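Local coordinates for protein LbaCas13a H328A (C2c2) (Lachnospiraceae bacterium NK4A179, PDB 5WLH) that binds and probably processes pre-crRNA and, guided by the mature crRNA, cleaves target RNA as a CRISPR-Cas13a nuclease, at residues D51-S65 / Y231-K244. Residues are numbered along the deposited sequence; the frame is centred on the assembly and turned at random.
Sequences DEDRDRYIESRLKSS and YHVRAKSQVSRSIK. With nucleotides of chain B.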
loop_
_atom_site.group_PDB
_atom_site.type_symbol
_atom_site.label_atom_id
_atom_site.label_comp_id
_atom_site.label_asym_id
_atom_site.label_seq_id
_atom_site.Cartn_x
_atom_site.Cartn_y
_atom_site.Cartn_z
ATOM N N ASP A 51 -33.191 -10.261 -7.542
ATOM C CA ASP A 51 -33.367 -10.653 -6.142
ATOM C C ASP A 51 -33.436 -12.165 -5.998
ATOM O O ASP A 51 -32.768 -12.751 -5.135
ATOM C CB ASP A 51 -34.628 -10.013 -5.564
ATOM C CG ASP A 51 -34.466 -8.532 -5.322
ATOM O OD1 ASP A 51 -33.341 -8.099 -4.996
ATOM O OD2 ASP A 51 -35.461 -7.795 -5.468
ATOM N N GLU A 52 -34.244 -12.812 -6.841
ATOM C CA GLU A 52 -34.398 -14.260 -6.756
ATOM C C GLU A 52 -33.086 -14.972 -7.047
ATOM O O GLU A 52 -32.716 -15.918 -6.336
ATOM C CB GLU A 52 -35.501 -14.726 -7.713
ATOM C CG GLU A 52 -35.258 -16.077 -8.369
ATOM C CD GLU A 52 -35.691 -17.251 -7.499
ATOM O OE1 GLU A 52 -35.804 -18.376 -8.033
ATOM O OE2 GLU A 52 -35.918 -17.053 -6.283
ATOM N N ASP A 53 -32.347 -14.516 -8.071
ATOM C CA ASP A 53 -31.096 -15.170 -8.418
ATOM C C ASP A 53 -30.014 -14.925 -7.365
ATOM O O ASP A 53 -29.189 -15.810 -7.106
ATOM C CB ASP A 53 -30.633 -14.703 -9.797
ATOM C CG ASP A 53 -31.462 -15.311 -10.910
ATOM O OD1 ASP A 53 -32.323 -16.157 -10.579
ATOM O OD2 ASP A 53 -31.271 -14.950 -12.093
ATOM N N ARG A 54 -29.989 -13.733 -6.766
ATOM C CA ARG A 54 -29.107 -13.493 -5.624
ATOM C C ARG A 54 -29.422 -14.468 -4.498
ATOM O O ARG A 54 -28.521 -15.115 -3.950
ATOM C CB ARG A 54 -29.256 -12.052 -5.125
ATOM C CG ARG A 54 -28.164 -11.608 -4.131
ATOM C CD ARG A 54 -28.578 -10.395 -3.285
ATOM N NE ARG A 54 -29.856 -10.651 -2.642
ATOM C CZ ARG A 54 -30.983 -10.011 -2.911
ATOM N NH1 ARG A 54 -30.999 -9.022 -3.796
ATOM N NH2 ARG A 54 -32.094 -10.365 -2.286
ATOM N N ASP A 55 -30.704 -14.573 -4.142
ATOM C CA ASP A 55 -31.139 -15.511 -3.112
ATOM C C ASP A 55 -30.707 -16.926 -3.450
ATOM O O ASP A 55 -30.091 -17.608 -2.625
ATOM C CB ASP A 55 -32.657 -15.441 -2.950
ATOM C CG ASP A 55 -33.110 -14.198 -2.234
ATOM O OD1 ASP A 55 -32.243 -13.453 -1.718
ATOM O OD2 ASP A 55 -34.335 -13.953 -2.180
ATOM N N ARG A 56 -31.012 -17.380 -4.672
ATOM C CA ARG A 56 -30.705 -18.748 -5.067
ATOM C C ARG A 56 -29.207 -18.977 -5.148
ATOM O O ARG A 56 -28.726 -20.081 -4.859
ATOM C CB ARG A 56 -31.356 -19.072 -6.416
ATOM C CG ARG A 56 -30.940 -20.422 -7.005
ATOM C CD ARG A 56 -30.345 -20.295 -8.414
ATOM N NE ARG A 56 -28.913 -19.980 -8.411
ATOM C CZ ARG A 56 -27.945 -20.882 -8.539
ATOM N NH1 ARG A 56 -28.247 -22.170 -8.674
ATOM N NH2 ARG A 56 -26.672 -20.503 -8.528
ATOM N N TYR A 57 -28.455 -17.954 -5.561
ATOM C CA TYR A 57 -27.008 -18.088 -5.615
ATOM C C TYR A 57 -26.436 -18.340 -4.224
ATOM O O TYR A 57 -25.573 -19.209 -4.046
ATOM C CB TYR A 57 -26.393 -16.835 -6.243
ATOM C CG TYR A 57 -24.903 -16.810 -6.130
ATOM C CD1 TYR A 57 -24.107 -17.438 -7.072
ATOM C CD2 TYR A 57 -24.286 -16.186 -5.055
ATOM C CE1 TYR A 57 -22.732 -17.427 -6.956
ATOM C CE2 TYR A 57 -22.925 -16.171 -4.932
ATOM C CZ TYR A 57 -22.154 -16.793 -5.883
ATOM O OH TYR A 57 -20.788 -16.774 -5.740
ATOM N N ILE A 58 -26.889 -17.577 -3.234
ATOM C CA ILE A 58 -26.419 -17.785 -1.868
ATOM C C ILE A 58 -26.816 -19.177 -1.391
ATOM O O ILE A 58 -25.972 -19.953 -0.930
ATOM C CB ILE A 58 -26.964 -16.683 -0.944
ATOM C CG1 ILE A 58 -26.377 -15.325 -1.356
ATOM C CG2 ILE A 58 -26.651 -16.991 0.518
ATOM C CD1 ILE A 58 -24.848 -15.298 -1.290
ATOM N N GLU A 59 -28.100 -19.526 -1.549
ATOM C CA GLU A 59 -28.574 -20.869 -1.198
ATOM C C GLU A 59 -27.688 -21.949 -1.802
ATOM O O GLU A 59 -27.244 -22.870 -1.107
ATOM C CB GLU A 59 -30.018 -21.073 -1.670
ATOM C CG GLU A 59 -31.085 -20.248 -0.971
ATOM C CD GLU A 59 -32.479 -20.480 -1.558
ATOM O OE1 GLU A 59 -33.046 -21.575 -1.343
ATOM O OE2 GLU A 59 -33.008 -19.568 -2.239
ATOM N N SER A 60 -27.428 -21.856 -3.108
ATOM C CA SER A 60 -26.651 -22.890 -3.783
ATOM C C SER A 60 -25.231 -22.975 -3.233
ATOM O O SER A 60 -24.686 -24.073 -3.073
ATOM C CB SER A 60 -26.624 -22.629 -5.289
ATOM O OG SER A 60 -25.402 -23.087 -5.837
ATOM N N ARG A 61 -24.609 -21.826 -2.945
ATOM C CA ARG A 61 -23.257 -21.840 -2.397
ATOM C C ARG A 61 -23.231 -22.445 -0.999
ATOM O O ARG A 61 -22.252 -23.102 -0.623
ATOM C CB ARG A 61 -22.682 -20.425 -2.370
ATOM C CG ARG A 61 -22.348 -19.862 -3.747
ATOM C CD ARG A 61 -21.000 -20.371 -4.236
ATOM N NE ARG A 61 -19.995 -20.336 -3.177
ATOM C CZ ARG A 61 -19.179 -21.344 -2.880
ATOM N NH1 ARG A 61 -18.297 -21.215 -1.893
ATOM N NH2 ARG A 61 -19.246 -22.480 -3.565
ATOM N N LEU A 62 -24.297 -22.237 -0.225
ATOM C CA LEU A 62 -24.367 -22.796 1.121
ATOM C C LEU A 62 -24.483 -24.314 1.080
ATOM O O LEU A 62 -23.705 -25.026 1.727
ATOM C CB LEU A 62 -25.544 -22.182 1.870
ATOM C CG LEU A 62 -25.246 -20.747 2.305
ATOM C CD1 LEU A 62 -26.466 -20.102 2.926
ATOM C CD2 LEU A 62 -24.051 -20.731 3.271
ATOM N N LYS A 63 -25.446 -24.829 0.319
ATOM C CA LYS A 63 -25.649 -26.268 0.223
ATOM C C LYS A 63 -24.513 -26.985 -0.498
ATOM O O LYS A 63 -24.511 -28.220 -0.532
ATOM C CB LYS A 63 -26.995 -26.539 -0.450
ATOM C CG LYS A 63 -28.174 -26.360 0.505
ATOM C CD LYS A 63 -27.763 -26.736 1.942
ATOM C CE LYS A 63 -28.882 -26.521 2.950
ATOM N NZ LYS A 63 -28.721 -25.219 3.639
ATOM N N SER A 64 -23.551 -26.245 -1.053
ATOM C CA SER A 64 -22.337 -26.858 -1.584
ATOM C C SER A 64 -21.600 -27.646 -0.505
ATOM O O SER A 64 -21.180 -28.787 -0.729
ATOM C CB SER A 64 -21.423 -25.779 -2.163
ATOM O OG SER A 64 -21.119 -26.032 -3.519
ATOM N N SER A 65 -21.441 -27.049 0.676
ATOM C CA SER A 65 -20.626 -27.605 1.750
ATOM C C SER A 65 -21.291 -28.763 2.485
ATOM O O SER A 65 -20.659 -29.348 3.374
ATOM C CB SER A 65 -20.276 -26.498 2.751
ATOM O OG SER A 65 -19.840 -27.035 3.990
ATOM N N TYR A 231 -27.218 -27.395 8.195
ATOM C CA TYR A 231 -28.229 -26.905 7.268
ATOM C C TYR A 231 -28.128 -25.404 7.036
ATOM O O TYR A 231 -28.986 -24.841 6.349
ATOM C CB TYR A 231 -29.628 -27.261 7.769
ATOM C CG TYR A 231 -29.955 -28.727 7.588
ATOM C CD1 TYR A 231 -30.141 -29.270 6.316
ATOM C CD2 TYR A 231 -30.065 -29.573 8.687
ATOM C CE1 TYR A 231 -30.430 -30.623 6.149
ATOM C CE2 TYR A 231 -30.351 -30.923 8.527
ATOM C CZ TYR A 231 -30.533 -31.443 7.261
ATOM O OH TYR A 231 -30.821 -32.788 7.114
ATOM N N HIS A 232 -27.101 -24.762 7.592
ATOM C CA HIS A 232 -26.818 -23.333 7.402
ATOM C C HIS A 232 -28.055 -22.464 7.605
ATOM O O HIS A 232 -28.345 -21.562 6.816
ATOM C CB HIS A 232 -26.215 -23.092 6.022
ATOM C CG HIS A 232 -24.990 -23.903 5.759
ATOM N ND1 HIS A 232 -24.996 -25.015 4.944
ATOM C CD2 HIS A 232 -23.721 -23.771 6.209
ATOM C CE1 HIS A 232 -23.782 -25.531 4.901
ATOM N NE2 HIS A 232 -22.989 -24.796 5.661
ATOM N N VAL A 233 -28.780 -22.710 8.697
ATOM C CA VAL A 233 -30.056 -22.021 8.850
ATOM C C VAL A 233 -29.847 -20.525 9.058
ATOM O O VAL A 233 -30.667 -19.715 8.613
ATOM C CB VAL A 233 -30.879 -22.637 9.989
ATOM C CG1 VAL A 233 -31.256 -24.078 9.636
ATOM C CG2 VAL A 233 -30.099 -22.575 11.288
ATOM N N ARG A 234 -28.753 -20.133 9.715
ATOM C CA ARG A 234 -28.478 -18.711 9.908
ATOM C C ARG A 234 -28.188 -18.020 8.580
ATOM O O ARG A 234 -28.833 -17.025 8.232
ATOM C CB ARG A 234 -27.303 -18.526 10.867
ATOM C CG ARG A 234 -27.665 -18.783 12.316
ATOM C CD ARG A 234 -26.430 -18.940 13.180
ATOM N NE ARG A 234 -26.827 -19.167 14.569
ATOM C CZ ARG A 234 -27.336 -20.314 15.012
ATOM N NH1 ARG A 234 -27.501 -21.326 14.171
ATOM N NH2 ARG A 234 -27.689 -20.445 16.290
ATOM N N ALA A 235 -27.218 -18.542 7.826
ATOM C CA ALA A 235 -26.813 -17.889 6.582
ATOM C C ALA A 235 -27.939 -17.903 5.558
ATOM O O ALA A 235 -28.132 -16.917 4.831
ATOM C CB ALA A 235 -25.565 -18.564 6.019
ATOM N N LYS A 236 -28.698 -19.007 5.492
ATOM C CA LYS A 236 -29.791 -19.103 4.526
ATOM C C LYS A 236 -30.844 -18.031 4.739
ATOM O O LYS A 236 -31.505 -17.618 3.780
ATOM C CB LYS A 236 -30.463 -20.476 4.598
ATOM C CG LYS A 236 -29.734 -21.589 3.872
ATOM C CD LYS A 236 -30.732 -22.612 3.320
ATOM C CE LYS A 236 -31.990 -22.698 4.182
ATOM N NZ LYS A 236 -31.737 -23.291 5.524
ATOM N N SER A 237 -31.062 -17.616 5.979
ATOM C CA SER A 237 -32.054 -16.603 6.268
ATOM C C SER A 237 -31.467 -15.200 6.337
ATOM O O SER A 237 -32.231 -14.239 6.403
ATOM C CB SER A 237 -32.778 -16.931 7.582
ATOM O OG SER A 237 -31.944 -16.698 8.700
ATOM N N GLN A 238 -30.144 -15.053 6.313
ATOM C CA GLN A 238 -29.587 -13.739 6.620
ATOM C C GLN A 238 -28.583 -13.197 5.603
ATOM O O GLN A 238 -28.479 -11.977 5.455
ATOM C CB GLN A 238 -28.935 -13.777 8.002
ATOM C CG GLN A 238 -29.948 -13.909 9.135
ATOM C CD GLN A 238 -29.283 -14.027 10.482
ATOM O OE1 GLN A 238 -29.909 -14.439 11.454
ATOM N NE2 GLN A 238 -28.008 -13.657 10.552
ATOM N N VAL A 239 -27.818 -14.059 4.930
ATOM C CA VAL A 239 -26.687 -13.570 4.139
ATOM C C VAL A 239 -27.177 -12.728 2.965
ATOM O O VAL A 239 -26.668 -11.627 2.715
ATOM C CB VAL A 239 -25.795 -14.731 3.659
ATOM C CG1 VAL A 239 -24.903 -14.286 2.476
ATOM C CG2 VAL A 239 -24.919 -15.243 4.773
ATOM N N SER A 240 -28.166 -13.230 2.223
ATOM C CA SER A 240 -28.618 -12.504 1.037
ATOM C C SER A 240 -29.149 -11.125 1.396
ATOM O O SER A 240 -28.837 -10.128 0.724
ATOM C CB SER A 240 -29.688 -13.316 0.300
ATOM O OG SER A 240 -29.848 -12.831 -1.017
ATOM N N ARG A 241 -29.958 -11.041 2.451
ATOM C CA ARG A 241 -30.486 -9.755 2.881
ATOM C C ARG A 241 -29.381 -8.832 3.371
ATOM O O ARG A 241 -29.451 -7.614 3.162
ATOM C CB ARG A 241 -31.534 -9.957 3.974
ATOM C CG ARG A 241 -32.016 -8.670 4.601
ATOM C CD ARG A 241 -33.188 -8.901 5.550
ATOM N NE ARG A 241 -33.583 -7.642 6.164
ATOM C CZ ARG A 241 -33.019 -7.155 7.264
ATOM N NH1 ARG A 241 -32.049 -7.840 7.869
ATOM N NH2 ARG A 241 -33.425 -5.999 7.762
ATOM N N SER A 242 -28.365 -9.383 4.052
ATOM C CA SER A 242 -27.261 -8.535 4.502
ATOM C C SER A 242 -26.496 -7.955 3.321
ATOM O O SER A 242 -25.991 -6.824 3.408
ATOM C CB SER A 242 -26.321 -9.318 5.433
ATOM O OG SER A 242 -25.441 -10.171 4.737
ATOM N N ILE A 243 -26.388 -8.708 2.219
ATOM C CA ILE A 243 -25.763 -8.178 1.009
ATOM C C ILE A 243 -26.605 -7.055 0.440
ATOM O O ILE A 243 -26.098 -5.977 0.093
ATOM C CB ILE A 243 -25.566 -9.291 -0.034
ATOM C CG1 ILE A 243 -24.458 -10.264 0.383
ATOM C CG2 ILE A 243 -25.288 -8.688 -1.413
ATOM C CD1 ILE A 243 -24.404 -11.520 -0.483
ATOM N N LYS A 244 -27.918 -7.280 0.361
ATOM C CA LYS A 244 -28.788 -6.308 -0.286
ATOM C C LYS A 244 -28.802 -4.986 0.465
ATOM O O LYS A 244 -28.990 -3.926 -0.142
ATOM C CB LYS A 244 -30.200 -6.873 -0.401
ATOM C CG LYS A 244 -31.043 -6.148 -1.425
ATOM C CD LYS A 244 -32.457 -6.704 -1.456
ATOM C CE LYS A 244 -33.308 -5.957 -2.478
ATOM N NZ LYS A 244 -34.742 -6.262 -2.297
ATOM P P A B 13 -28.061 -3.740 8.785
ATOM O OP1 A B 13 -29.470 -3.325 8.672
ATOM O OP2 A B 13 -27.241 -3.239 9.917
ATOM O "O5'" A B 13 -27.960 -5.322 8.934
ATOM C "C5'" A B 13 -28.582 -6.190 7.995
ATOM C "C4'" A B 13 -28.259 -7.632 8.314
ATOM O "O4'" A B 13 -26.830 -7.838 8.215
ATOM C "C3'" A B 13 -28.584 -8.066 9.728
ATOM O "O3'" A B 13 -29.952 -8.385 9.902
ATOM C "C2'" A B 13 -27.643 -9.237 9.937
ATOM O "O2'" A B 13 -28.125 -10.381 9.246
ATOM C "C1'" A B 13 -26.400 -8.735 9.215
ATOM N N9 A B 13 -25.472 -8.024 10.112
ATOM C C8 A B 13 -25.216 -6.668 10.195
ATOM N N7 A B 13 -24.287 -6.369 11.085
ATOM C C5 A B 13 -23.926 -7.601 11.621
ATOM C C6 A B 13 -23.003 -7.973 12.618
ATOM N N6 A B 13 -22.228 -7.111 13.282
ATOM N N1 A B 13 -22.909 -9.284 12.911
ATOM C C2 A B 13 -23.674 -10.167 12.253
ATOM N N3 A B 13 -24.565 -9.947 11.292
ATOM C C4 A B 13 -24.638 -8.623 11.027
ATOM P P C B 12 -23.873 -0.090 8.523
ATOM O OP1 C B 12 -24.957 0.932 8.394
ATOM O OP2 C B 12 -23.276 -0.458 9.833
ATOM O "O5'" C B 12 -24.336 -1.438 7.825
ATOM C "C5'" C B 12 -25.018 -1.401 6.586
ATOM C "C4'" C B 12 -25.339 -2.795 6.124
ATOM O "O4'" C B 12 -24.110 -3.494 5.804
ATOM C "C3'" C B 12 -25.992 -3.693 7.170
ATOM O "O3'" C B 12 -27.380 -3.453 7.357
ATOM C "C2'" C B 12 -25.676 -5.071 6.632
ATOM O "O2'" C B 12 -26.483 -5.341 5.501
ATOM C "C1'" C B 12 -24.245 -4.868 6.154
ATOM N N1 C B 12 -23.299 -5.206 7.240
ATOM C C2 C B 12 -23.055 -6.570 7.420
ATOM O O2 C B 12 -23.593 -7.397 6.665
ATOM N N3 C B 12 -22.218 -6.953 8.392
ATOM C C4 C B 12 -21.664 -6.032 9.184
ATOM N N4 C B 12 -20.854 -6.492 10.143
ATOM C C5 C B 12 -21.901 -4.619 9.052
ATOM C C6 C B 12 -22.750 -4.262 8.074
ATOM P P A B 14 -30.642 -8.075 11.308
ATOM O OP1 A B 14 -32.039 -8.554 11.163
ATOM O OP2 A B 14 -30.421 -6.682 11.745
ATOM O "O5'" A B 14 -29.840 -9.018 12.302
ATOM C "C5'" A B 14 -29.902 -10.431 12.162
ATOM C "C4'" A B 14 -28.982 -11.098 13.146
ATOM O "O4'" A B 14 -27.624 -10.653 12.925
ATOM C "C3'" A B 14 -29.241 -10.785 14.610
ATOM O "O3'" A B 14 -30.242 -11.622 15.141
ATOM C "C2'" A B 14 -27.890 -11.038 15.251
ATOM O "O2'" A B 14 -27.705 -12.441 15.417
ATOM C "C1'" A B 14 -26.937 -10.584 14.149
ATOM N N9 A B 14 -26.429 -9.214 14.325
ATOM C C8 A B 14 -26.843 -8.093 13.650
ATOM N N7 A B 14 -26.178 -7.037 14.006
ATOM C C5 A B 14 -25.271 -7.483 14.944
ATOM C C6 A B 14 -24.276 -6.829 15.683
ATOM N N6 A B 14 -24.027 -5.513 15.575
ATOM N N1 A B 14 -23.543 -7.571 16.539
ATOM C C2 A B 14 -23.781 -8.883 16.647
ATOM N N3 A B 14 -24.693 -9.605 15.996
ATOM C C4 A B 14 -25.411 -8.838 15.152
HETATM O O HOH W 1 -34.770 -9.090 -1.683
#
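Helices 51-64 and 233-244 of this Cas13a pack in a roughly antiparallel pair, axes 9.2 Å apart at 137°, and a salt-bridge network of Asp51, Arg54, Asp55 and Lys244 closes one end. Arg54 NE donates to Ser240 OG (2.7 Å), nearly straight at 167° and in the guanidinium plane. Ser240 OG, set anti to its backbone N (chi1 -163°), donates in turn to Asp55 OD1 (2.6 Å). Asp55 OD1 also accepts a bond from Arg54 NH2, from above the carboxylate plane, while NH1 meets the anti side of Asp51 OD1 (2.8 Å). Lys244, extended beyond CG, crosses the Arg54 side chain at about a right angle, its CB and CG over one guanidinium face, and its NZ forms a salt bridge with Asp51 OD1 at 3.6 Å; a water accepts from both Lys244 NZ and Arg54 NH2. A methionine in place of Arg54 would probably leave Asp55 without its cationic mate, Asp51 with Lys244 alone among these partners, and Ser240 OG without its N-H donor. Between the polar ends lies an apolar seam: Ile58 CD1 meets Ile243 CD1 tip to tip, Ile58 CG2 touches Val239 CG1, and Leu62 CD1 presses on Ala235 CB (3.6 Å). The pair probably belongs to the N-terminal domain of the crRNA-recognition lobe; on the RNA side of helix 233-244 the backbone carbonyl Ser242 O accepts a hydrogen bond from O2' of C12 of chain B (2.6 Å). At the far end His232 both ends the preceding helix in a Schellman motif and stands at the N-cap. Lys63 NZ reaches Tyr231 O (2.7 Å) from above the carbonyl plane, close to Lys236, whose amine is paired with Glu123.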